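Local coordinates for putative cytoplasmic protein (Salmonella typhimurium LT2, PDB 2Q02) that is of unknown function but binds zinc in a xylose isomerase-like TIM barrel and may act as an isomerase, at residues 68-73 against 95-100. Residues are numbered along the deposited sequence; the frame is centred on the assembly and turned at random.
Sequences VTINAV and QGVGAR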
ATOM      1  N   VAL A  68       5.108   3.507   8.351  1.00 46.18           N
ATOM      2  CA  VAL A  68       5.636   3.874   7.044  1.00 45.71           C
ATOM      3  C   VAL A  68       4.615   4.655   6.241  1.00 45.94           C
ATOM      4  O   VAL A  68       4.957   5.672   5.640  1.00 45.96           O
ATOM      5  CB  VAL A  68       6.088   2.640   6.214  1.00 47.26           C
ATOM      6  CG1 VAL A  68       6.585   3.078   4.846  1.00 47.42           C
ATOM      7  CG2 VAL A  68       7.170   1.808   6.970  1.00 46.65           C
ATOM      8  N   THR A  69       3.371   4.188   6.195  1.00 45.69           N
ATOM      9  CA  THR A  69       2.335   4.980   5.520  1.00 45.87           C
ATOM     10  C   THR A  69       1.027   4.987   6.256  1.00 46.28           C
ATOM     11  O   THR A  69       0.804   4.201   7.180  1.00 45.68           O
ATOM     12  CB  THR A  69       2.003   4.488   4.064  1.00 46.56           C
ATOM     13  OG1 THR A  69       1.041   3.427   4.113  1.00 47.46           O
ATOM     14  CG2 THR A  69       3.242   4.007   3.329  1.00 49.36           C
ATOM     15  N   ILE A  70       0.169   5.895   5.796  1.00 46.42           N
ATOM     16  CA  ILE A  70      -1.258   5.815   6.033  1.00 46.62           C
ATOM     17  C   ILE A  70      -1.979   5.564   4.712  1.00 45.61           C
ATOM     18  O   ILE A  70      -1.651   6.147   3.692  1.00 47.01           O
ATOM     19  CB  ILE A  70      -1.748   7.090   6.729  1.00 46.96           C
ATOM     20  CG1 ILE A  70      -1.183   7.100   8.163  1.00 49.43           C
ATOM     21  CG2 ILE A  70      -3.275   7.154   6.730  1.00 45.87           C
ATOM     22  CD1 ILE A  70      -1.455   8.353   8.920  1.00 50.51           C
ATOM     23  N   ASN A  71      -2.925   4.638   4.741  1.00 46.49           N
ATOM     24  CA  ASN A  71      -3.827   4.353   3.619  1.00 46.51           C
ATOM     25  C   ASN A  71      -5.226   4.820   4.002  1.00 47.00           C
ATOM     26  O   ASN A  71      -5.739   4.339   5.014  1.00 46.61           O
ATOM     27  CB  ASN A  71      -3.944   2.842   3.365  1.00 45.94           C
ATOM     28  CG  ASN A  71      -2.674   2.228   2.833  1.00 49.64           C
ATOM     29  OD1 ASN A  71      -2.583   1.961   1.632  1.00 49.53           O
ATOM     30  ND2 ASN A  71      -1.681   1.987   3.725  1.00 47.71           N
ATOM     31  N   ALA A  72      -5.891   5.685   3.220  1.00 47.17           N
ATOM     32  CA  ALA A  72      -5.393   6.284   1.966  1.00 45.95           C
ATOM     33  C   ALA A  72      -6.355   7.390   1.603  1.00 46.26           C
ATOM     34  O   ALA A  72      -7.472   7.414   2.123  1.00 46.69           O
ATOM     35  CB  ALA A  72      -5.341   5.264   0.837  1.00 44.85           C
ATOM     36  N   VAL A  73      -5.910   8.312   0.743  1.00 46.41           N
ATOM     37  CA  VAL A  73      -6.792   9.298   0.141  1.00 45.57           C
ATOM     38  C   VAL A  73      -7.500   8.687  -1.053  1.00 45.87           C
ATOM     39  O   VAL A  73      -6.846   8.108  -1.922  1.00 46.24           O
ATOM     40  CB  VAL A  73      -6.046  10.478  -0.439  1.00 45.54           C
ATOM     41  CG1 VAL A  73      -7.069  11.484  -1.053  1.00 47.81           C
ATOM     42  CG2 VAL A  73      -5.169  11.127   0.605  1.00 47.20           C
ATOM     43  N   GLN A  95       1.135  13.273  10.061  1.00 45.84           N
ATOM     44  CA  GLN A  95       2.059  14.098  10.810  1.00 46.79           C
ATOM     45  C   GLN A  95       2.006  13.754  12.310  1.00 46.48           C
ATOM     46  O   GLN A  95       3.051  13.602  12.954  1.00 47.40           O
ATOM     47  CB  GLN A  95       1.732  15.565  10.560  1.00 46.92           C
ATOM     48  CG  GLN A  95       2.698  16.554  11.158  1.00 48.85           C
ATOM     49  CD  GLN A  95       2.275  17.952  10.863  1.00 49.03           C
ATOM     50  OE1 GLN A  95       1.107  18.320  11.054  1.00 51.58           O
ATOM     51  NE2 GLN A  95       3.203  18.747  10.359  1.00 51.16           N
ATOM     52  N   GLY A  96       0.796  13.602  12.852  1.00 45.71           N
ATOM     53  CA  GLY A  96       0.603  13.326  14.271  1.00 45.50           C
ATOM     54  C   GLY A  96       1.105  11.987  14.767  1.00 45.62           C
ATOM     55  O   GLY A  96       1.645  11.907  15.870  1.00 45.37           O
ATOM     56  N   VAL A  97       0.919  10.925  13.980  1.00 45.86           N
ATOM     57  CA  VAL A  97       1.422   9.589  14.389  1.00 45.69           C
ATOM     58  C   VAL A  97       2.884   9.380  14.015  1.00 45.45           C
ATOM     59  O   VAL A  97       3.500   8.430  14.462  1.00 46.18           O
ATOM     60  CB  VAL A  97       0.581   8.408  13.821  1.00 45.66           C
ATOM     61  CG1 VAL A  97      -0.884   8.552  14.240  1.00 46.84           C
ATOM     62  CG2 VAL A  97       0.738   8.279  12.300  1.00 44.88           C
ATOM     63  N   GLY A  98       3.431  10.268  13.191  1.00 45.32           N
ATOM     64  CA  GLY A  98       4.805  10.135  12.709  1.00 45.54           C
ATOM     65  C   GLY A  98       4.922   9.276  11.453  1.00 46.09           C
ATOM     66  O   GLY A  98       5.983   8.684  11.194  1.00 45.90           O
ATOM     67  N   ALA A  99       3.846   9.214  10.664  1.00 45.92           N
ATOM     68  CA  ALA A  99       3.863   8.469   9.414  1.00 45.92           C
ATOM     69  C   ALA A  99       4.673   9.219   8.348  1.00 46.16           C
ATOM     70  O   ALA A  99       4.566  10.443   8.179  1.00 47.28           O
ATOM     71  CB  ALA A  99       2.467   8.207   8.924  1.00 45.92           C
ATOM     72  N   ARG A 100       5.479   8.460   7.630  1.00 46.64           N
ATOM     73  CA  ARG A 100       6.377   8.991   6.619  1.00 47.73           C
ATOM     74  C   ARG A 100       5.618   9.423   5.357  1.00 46.50           C
ATOM     75  O   ARG A 100       5.935  10.434   4.737  1.00 45.16           O
ATOM     76  CB  ARG A 100       7.362   7.873   6.239  1.00 48.74           C
ATOM     77  CG  ARG A 100       8.446   8.275   5.249  1.00 52.44           C
ATOM     78  CD  ARG A 100       9.624   7.260   5.302  1.00 53.51           C
ATOM     79  NE  ARG A 100       9.583   6.264   4.219  1.00 56.29           N
ATOM     80  CZ  ARG A 100      10.220   5.095   4.240  1.00 54.71           C
ATOM     81  NH1 ARG A 100      10.944   4.708   5.288  1.00 56.88           N
ATOM     82  NH2 ARG A 100      10.123   4.295   3.199  1.00 61.58           N
TER
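Ile70 of strand 66-73 packs its outer carbons against Val97 and Ala99 at the end of helix 81-97. With chi1 at -69°, CG1 lies anti to the carbonyl carbon, and an anti chi2 of 174° brings CD1 nearer to the helix end. Both CG1 and CD1 of Ile70 lie 3.9 Å from CB of Ala99, and CD1 of Ile70 also meets CG2 of Val97 tip to tip at 4.0 Å. Leu90 and Ala94 of the same helix also touch Ile70, making this the closely packed, buried part. Between Val97 and Ala99 the helix ends in a Schellman motif: Gly98, with a phi of 87°, turns the chain so that Ala99 faces the strand and the next strand, 101-104, can begin.

The side of Arg100, the only partly exposed residue among those that touch, is looser at its guanidinium. CB of Arg100 sits 3.3 Å from the carbonyl O of Val68, and the two side chains run side by side in the same direction. CG1 of Val68 lies over one face of the Arg100 guanidinium, offset toward its rim and 4.1 Å from NH2 of Arg100; NH1 of Arg100 makes a long, weak ion pair with Glu66. Thr69 points away from the helix end, its OG1 hydrogen-bonded to Glu37, on the side of the zinc-binding His197. Mainly apolar packing thus ties strand 66-73 of this beta-alpha-beta unit to the turn by which helix 81-97 passes into strand 101-104, with the charge kept at its margin.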